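Local coordinates for Tol-Pal system protein TolA (Pseudomonas aeruginosa, PDB 1LR0) that probably takes part in outer membrane invagination during cell division and in keeping the outer membrane intact, as the TolA component of the Tol-Pal system, at residues I58-A69 / V88-Q98. Residues are numbered along the deposited sequence; the frame is centred on the assembly and turned at random.
Sequences IEMLPDGTITNA and VRNVGRIPEMQ
Ile66 drives its CD1 methyl against the last turn of helix 78-91, where it lies 3.4 Å from Val88 O and also packs on Val91 CG1. With CG1 anti to its carbonyl carbon (chi1 -68°) and the chain extended beyond, the side chain reaches in under the helix end, while CG2 touches Val88 CG1, the two side chains crossing at about a right angle. The same Val88 CG1 also touches Ala69 CB (3.8 Å) and Ile58 CG2, joining both strands of the hairpin to the helix; Val88 also touches Val38 of helix 4-41 and Phe116 of strand 111-116.

Arg89, bent at chi2 and chi3, folds back over the edge strand. Its CD sits 3.6 Å from Ala69 CB, and one face of the guanidinium lies over Thr67 O and Asn68 CA. Water 4, in the plane of that group, accepts from NH1 and donates to Ala69 O.

Beyond the helix, Gly92 with its positive phi turns the chain alongside the end of the 61-65 loop and the start of strand 66-73. Ile66 N donates to Gly92 O (3.0 Å, 173°) and Ile94 N to Gly64 O (2.8 Å), a single bridge centred on Thr65 and Arg93. Water 3 links Gly92 O to Ile66 O. At the hairpin's type I turn the amide of Gln98 sends NE2 almost straight to Asp63 O (3.0 Å), which also accepts from water 2, while Asp63 OD1 accepts from Thr65 N, closing an Asx turn, and from Thr65 OG1 as well.

The chemistry is thus divided: Ile66, Val88 and Ala69 make an aliphatic contact at one end, whereas backbone bonds and waters join the chain after the helix to the 61-65 loop and the first residue of the outermost strand of this TonB-like domain.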
ATOM      1  N   ILE A  58       4.497  -1.820   6.247  1.00 17.74           N
ATOM      2  CA  ILE A  58       3.221  -1.828   6.852  1.00 18.90           C
ATOM      3  C   ILE A  58       2.774  -3.272   7.142  1.00 19.83           C
ATOM      4  O   ILE A  58       2.699  -4.113   6.226  1.00 20.04           O
ATOM      5  CB  ILE A  58       2.223  -1.186   5.983  1.00 17.97           C
ATOM      6  CG1 ILE A  58       2.643   0.209   5.490  1.00 18.06           C
ATOM      7  CG2 ILE A  58       0.953  -1.047   6.735  1.00 20.44           C
ATOM      8  CD1 ILE A  58       1.556   0.886   4.690  1.00 14.59           C
ATOM      9  N   GLU A  59       2.411  -3.498   8.394  1.00 17.59           N
ATOM     10  CA  GLU A  59       1.903  -4.822   8.864  1.00 20.85           C
ATOM     11  C   GLU A  59       0.439  -4.712   9.242  1.00 18.78           C
ATOM     12  O   GLU A  59       0.090  -3.837  10.036  1.00 18.29           O
ATOM     13  CB  GLU A  59       2.731  -5.291  10.090  1.00 23.27           C
ATOM     14  CG  GLU A  59       4.182  -5.498   9.714  1.00 33.53           C
ATOM     15  CD  GLU A  59       5.089  -6.031  10.810  1.00 43.15           C
ATOM     16  OE1 GLU A  59       4.662  -6.897  11.649  1.00 45.47           O
ATOM     17  OE2 GLU A  59       6.261  -5.555  10.802  1.00 41.92           O
HETATM   18  N   MSE A  60      -0.384  -5.595   8.678  1.00 18.17           N
HETATM   19  CA  MSE A  60      -1.810  -5.646   8.867  1.00 20.14           C
HETATM   20  C   MSE A  60      -2.346  -7.041   9.206  1.00 22.90           C
HETATM   21  O   MSE A  60      -1.750  -8.053   8.857  1.00 20.59           O
HETATM   22  CB  MSE A  60      -2.584  -5.148   7.638  1.00 20.64           C
HETATM   23  CG  MSE A  60      -2.480  -3.623   7.477  1.00 22.71           C
HETATM   24 SE   MSE A  60      -3.423  -2.957   5.962  1.00 36.27          SE
HETATM   25  CE  MSE A  60      -1.825  -3.231   4.724  1.00 35.10           C
ATOM     26  N   LEU A  61      -3.519  -7.048   9.831  1.00 25.45           N
ATOM     27  CA  LEU A  61      -4.307  -8.279   9.996  1.00 24.23           C
ATOM     28  C   LEU A  61      -5.296  -8.328   8.924  1.00 23.65           C
ATOM     29  O   LEU A  61      -5.685  -7.301   8.380  1.00 21.84           O
ATOM     30  CB  LEU A  61      -5.080  -8.231  11.325  1.00 25.31           C
ATOM     31  CG  LEU A  61      -4.188  -8.159  12.539  1.00 26.01           C
ATOM     32  CD1 LEU A  61      -4.954  -8.020  13.924  1.00 30.03           C
ATOM     33  CD2 LEU A  61      -3.224  -9.347  12.534  1.00 32.66           C
ATOM     34  N   PRO A  62      -5.838  -9.507   8.639  1.00 24.22           N
ATOM     35  CA  PRO A  62      -6.844  -9.626   7.600  1.00 23.16           C
ATOM     36  C   PRO A  62      -8.051  -8.737   7.814  1.00 22.68           C
ATOM     37  O   PRO A  62      -8.721  -8.417   6.829  1.00 22.76           O
ATOM     38  CB  PRO A  62      -7.278 -11.079   7.723  1.00 24.18           C
ATOM     39  CG  PRO A  62      -6.152 -11.717   8.330  1.00 26.65           C
ATOM     40  CD  PRO A  62      -5.500 -10.792   9.260  1.00 24.03           C
ATOM     41  N   ASP A  63      -8.394  -8.359   9.035  1.00 21.21           N
ATOM     42  CA  ASP A  63      -9.545  -7.473   9.186  1.00 23.35           C
ATOM     43  C   ASP A  63      -9.203  -5.983   8.849  1.00 22.80           C
ATOM     44  O   ASP A  63     -10.126  -5.103   8.899  1.00 21.27           O
ATOM     45  CB  ASP A  63     -10.216  -7.557  10.564  1.00 24.31           C
ATOM     46  CG  ASP A  63      -9.348  -7.069  11.660  1.00 28.33           C
ATOM     47  OD1 ASP A  63      -8.236  -6.486  11.388  1.00 24.07           O
ATOM     48  OD2 ASP A  63      -9.701  -7.224  12.868  1.00 31.50           O
ATOM     49  N   GLY A  64      -7.921  -5.736   8.518  1.00 24.68           N
ATOM     50  CA  GLY A  64      -7.462  -4.391   8.121  1.00 23.76           C
ATOM     51  C   GLY A  64      -6.795  -3.581   9.185  1.00 22.03           C
ATOM     52  O   GLY A  64      -6.274  -2.514   8.881  1.00 19.47           O
ATOM     53  N   THR A  65      -6.760  -4.089  10.433  1.00 17.51           N
ATOM     54  CA  THR A  65      -6.058  -3.413  11.482  1.00 18.52           C
ATOM     55  C   THR A  65      -4.578  -3.371  11.208  1.00 17.76           C
ATOM     56  O   THR A  65      -3.950  -4.392  10.916  1.00 16.62           O
ATOM     57  CB  THR A  65      -6.262  -4.143  12.839  1.00 20.53           C
ATOM     58  OG1 THR A  65      -7.657  -4.250  13.071  1.00 18.32           O
ATOM     59  CG2 THR A  65      -5.755  -3.347  13.931  1.00 22.63           C
ATOM     60  N   ILE A  66      -4.011  -2.189  11.351  1.00 16.09           N
ATOM     61  CA  ILE A  66      -2.603  -2.002  11.167  1.00 17.00           C
ATOM     62  C   ILE A  66      -1.906  -2.316  12.490  1.00 18.85           C
ATOM     63  O   ILE A  66      -2.176  -1.695  13.484  1.00 21.59           O
ATOM     64  CB  ILE A  66      -2.333  -0.500  10.762  1.00 16.97           C
ATOM     65  CG1 ILE A  66      -2.882  -0.248   9.395  1.00 21.19           C
ATOM     66  CG2 ILE A  66      -0.874  -0.185  10.818  1.00 17.99           C
ATOM     67  CD1 ILE A  66      -3.020   1.207   8.930  1.00 22.42           C
ATOM     68  N   THR A  67      -0.958  -3.231  12.519  1.00 17.49           N
ATOM     69  CA  THR A  67      -0.264  -3.540  13.756  1.00 19.92           C
ATOM     70  C   THR A  67       1.133  -3.079  13.839  1.00 21.96           C
ATOM     71  O   THR A  67       1.701  -3.135  14.889  1.00 17.88           O
ATOM     72  CB  THR A  67      -0.229  -5.070  13.938  1.00 23.30           C
ATOM     73  OG1 THR A  67       0.285  -5.674  12.719  1.00 23.20           O
ATOM     74  CG2 THR A  67      -1.647  -5.535  14.006  1.00 24.29           C
ATOM     75  N   ASN A  68       1.743  -2.597  12.749  1.00 17.42           N
ATOM     76  CA  ASN A  68       3.071  -2.093  12.913  1.00 18.77           C
ATOM     77  C   ASN A  68       3.405  -1.328  11.607  1.00 17.69           C
ATOM     78  O   ASN A  68       2.714  -1.494  10.607  1.00 15.06           O
ATOM     79  CB  ASN A  68       4.023  -3.242  13.134  1.00 21.43           C
ATOM     80  CG  ASN A  68       5.317  -2.818  13.705  1.00 27.57           C
ATOM     81  OD1 ASN A  68       5.521  -1.674  14.052  1.00 24.67           O
ATOM     82  ND2 ASN A  68       6.215  -3.754  13.812  1.00 30.82           N
ATOM     83  N   ALA A  69       4.389  -0.463  11.702  1.00 18.58           N
ATOM     84  CA  ALA A  69       4.925   0.278  10.549  1.00 15.75           C
ATOM     85  C   ALA A  69       6.341   0.612  10.934  1.00 16.30           C
ATOM     86  O   ALA A  69       6.641   0.972  12.117  1.00 14.60           O
ATOM     87  CB  ALA A  69       4.124   1.496  10.338  1.00 16.95           C
ATOM     88  N   VAL A  88       1.123   6.323   9.092  1.00 10.75           N
ATOM     89  CA  VAL A  88       0.607   5.020   8.828  1.00 11.24           C
ATOM     90  C   VAL A  88      -0.165   4.522  10.082  1.00 12.79           C
ATOM     91  O   VAL A  88      -1.233   3.972   9.954  1.00 13.48           O
ATOM     92  CB  VAL A  88       1.687   3.971   8.445  1.00 10.85           C
ATOM     93  CG1 VAL A  88       1.119   2.528   8.339  1.00 14.75           C
ATOM     94  CG2 VAL A  88       2.250   4.392   6.996  1.00  9.70           C
ATOM     95  N   ARG A  89       0.554   4.497  11.194  1.00 13.28           N
ATOM     96  CA  ARG A  89      -0.087   3.977  12.473  1.00 13.60           C
ATOM     97  C   ARG A  89      -1.410   4.720  12.775  1.00 16.88           C
ATOM     98  O   ARG A  89      -2.433   4.148  13.221  1.00 16.24           O
ATOM     99  CB  ARG A  89       0.876   4.040  13.641  1.00 13.24           C
ATOM    100  CG  ARG A  89       2.176   3.363  13.480  1.00 17.01           C
ATOM    101  CD  ARG A  89       1.962   1.916  13.224  1.00 23.83           C
ATOM    102  NE  ARG A  89       1.240   1.266  14.342  1.00 26.05           N
ATOM    103  CZ  ARG A  89       1.819   0.688  15.374  1.00 29.81           C
ATOM    104  NH1 ARG A  89       3.146   0.576  15.500  1.00 32.49           N
ATOM    105  NH2 ARG A  89       1.024   0.180  16.270  1.00 36.96           N
ATOM    106  N   ASN A  90      -1.458   6.014  12.511  1.00 16.04           N
ATOM    107  CA  ASN A  90      -2.595   6.767  12.769  1.00 14.61           C
ATOM    108  C   ASN A  90      -3.803   6.443  11.883  1.00 14.67           C
ATOM    109  O   ASN A  90      -4.939   6.811  12.204  1.00 14.03           O
ATOM    110  CB  ASN A  90      -2.197   8.217  12.711  1.00 16.73           C
ATOM    111  CG  ASN A  90      -1.502   8.685  13.944  1.00 25.05           C
ATOM    112  OD1 ASN A  90      -1.727   8.168  15.022  1.00 25.54           O
ATOM    113  ND2 ASN A  90      -0.661   9.701  13.791  1.00 19.14           N
ATOM    114  N   VAL A  91      -3.589   5.787  10.759  1.00 11.30           N
ATOM    115  CA  VAL A  91      -4.699   5.443   9.937  1.00 12.63           C
ATOM    116  C   VAL A  91      -5.539   4.420  10.679  1.00 12.60           C
ATOM    117  O   VAL A  91      -6.756   4.416  10.529  1.00 11.42           O
ATOM    118  CB  VAL A  91      -4.235   4.809   8.671  1.00 12.68           C
ATOM    119  CG1 VAL A  91      -5.290   4.107   7.972  1.00 13.76           C
ATOM    120  CG2 VAL A  91      -3.524   5.832   7.751  1.00 15.02           C
ATOM    121  N   GLY A  92      -4.869   3.574  11.466  1.00 15.46           N
ATOM    122  CA  GLY A  92      -5.557   2.674  12.404  1.00 15.28           C
ATOM    123  C   GLY A  92      -5.973   1.332  11.802  1.00 15.30           C
ATOM    124  O   GLY A  92      -5.507   0.279  12.154  1.00 17.16           O
ATOM    125  N   ARG A  93      -6.799   1.454  10.782  1.00 14.08           N
ATOM    126  CA  ARG A  93      -7.408   0.323  10.059  1.00 15.95           C
ATOM    127  C   ARG A  93      -7.833   0.596   8.638  1.00 14.45           C
ATOM    128  O   ARG A  93      -8.359   1.639   8.347  1.00 13.95           O
ATOM    129  CB  ARG A  93      -8.629  -0.221  10.818  1.00 15.45           C
ATOM    130  CG  ARG A  93      -9.716   0.799  11.188  1.00 13.30           C
ATOM    131  CD  ARG A  93     -10.820   0.255  12.117  1.00 17.07           C
ATOM    132  NE  ARG A  93     -11.546  -0.858  11.595  1.00 15.52           N
ATOM    133  CZ  ARG A  93     -12.685  -0.749  10.954  1.00 16.29           C
ATOM    134  NH1 ARG A  93     -13.200   0.423  10.737  1.00 14.75           N
ATOM    135  NH2 ARG A  93     -13.340  -1.814  10.568  1.00 13.25           N
ATOM    136  N   ILE A  94      -7.764  -0.430   7.833  1.00 13.71           N
ATOM    137  CA  ILE A  94      -8.176  -0.382   6.456  1.00 16.21           C
ATOM    138  C   ILE A  94      -9.083  -1.580   6.203  1.00 16.88           C
ATOM    139  O   ILE A  94      -8.562  -2.544   5.595  1.00 17.01           O
ATOM    140  CB  ILE A  94      -6.908  -0.366   5.515  1.00 15.31           C
ATOM    141  CG1 ILE A  94      -6.000   0.785   5.967  1.00 17.53           C
ATOM    142  CG2 ILE A  94      -7.381  -0.092   4.150  1.00 20.79           C
ATOM    143  CD1 ILE A  94      -4.763   0.991   5.109  1.00 20.21           C
ATOM    144  N   PRO A  95     -10.350  -1.550   6.688  1.00 16.40           N
ATOM    145  CA  PRO A  95     -11.287  -2.716   6.579  1.00 19.20           C
ATOM    146  C   PRO A  95     -11.569  -3.129   5.112  1.00 21.66           C
ATOM    147  O   PRO A  95     -12.051  -4.213   4.755  1.00 21.36           O
ATOM    148  CB  PRO A  95     -12.533  -2.217   7.306  1.00 18.43           C
ATOM    149  CG  PRO A  95     -12.347  -0.691   7.409  1.00 15.91           C
ATOM    150  CD  PRO A  95     -10.890  -0.437   7.485  1.00 16.20           C
ATOM    151  N   GLU A  96     -11.255  -2.193   4.217  1.00 21.04           N
ATOM    152  CA  GLU A  96     -11.271  -2.452   2.788  1.00 19.72           C
ATOM    153  C   GLU A  96     -10.453  -3.668   2.487  1.00 21.32           C
ATOM    154  O   GLU A  96     -10.763  -4.420   1.525  1.00 25.43           O
ATOM    155  CB  GLU A  96     -10.814  -1.220   1.940  1.00 18.16           C
ATOM    156  CG  GLU A  96     -11.739  -0.014   2.049  1.00 18.64           C
ATOM    157  CD  GLU A  96     -11.541   0.904   3.288  1.00 18.56           C
ATOM    158  OE1 GLU A  96     -10.789   0.553   4.223  1.00 16.56           O
ATOM    159  OE2 GLU A  96     -12.141   1.997   3.296  1.00 21.38           O
HETATM  160  N   MSE A  97      -9.461  -4.017   3.315  1.00 20.70           N
HETATM  161  CA  MSE A  97      -8.724  -5.167   2.997  1.00 22.13           C
HETATM  162  C   MSE A  97      -9.572  -6.402   3.066  1.00 25.26           C
HETATM  163  O   MSE A  97      -9.188  -7.419   2.525  1.00 25.83           O
HETATM  164  CB  MSE A  97      -7.578  -5.364   3.919  1.00 20.07           C
HETATM  165  CG  MSE A  97      -6.608  -4.260   3.893  1.00 27.17           C
HETATM  166 SE   MSE A  97      -5.499  -4.454   2.188  1.00 36.88          SE
HETATM  167  CE  MSE A  97      -5.032  -2.446   1.984  1.00 27.58           C
ATOM    168  N   GLN A  98     -10.734  -6.325   3.685  1.00 27.88           N
ATOM    169  CA  GLN A  98     -11.496  -7.564   3.895  1.00 29.25           C
ATOM    170  C   GLN A  98     -12.087  -8.044   2.592  1.00 33.60           C
ATOM    171  O   GLN A  98     -12.675  -9.098   2.541  1.00 36.40           O
ATOM    172  CB  GLN A  98     -12.608  -7.360   4.898  1.00 28.13           C
ATOM    173  CG  GLN A  98     -12.155  -7.164   6.361  1.00 28.01           C
ATOM    174  CD  GLN A  98     -13.273  -6.712   7.256  1.00 32.69           C
ATOM    175  OE1 GLN A  98     -14.433  -7.049   7.024  1.00 38.02           O
ATOM    176  NE2 GLN A  98     -12.938  -5.947   8.291  1.00 31.12           N
TER
HETATM  177  O   HOH W   1      -8.537  -9.484   4.247  1.00 34.15           O
HETATM  178  O   HOH W   2     -10.735  -3.676  11.097  1.00 31.24           O
HETATM  179  O   HOH W   3      -4.271  -0.182  14.472  1.00 21.22           O
HETATM  180  O   HOH W   4       5.122   1.766  14.317  1.00 23.54           O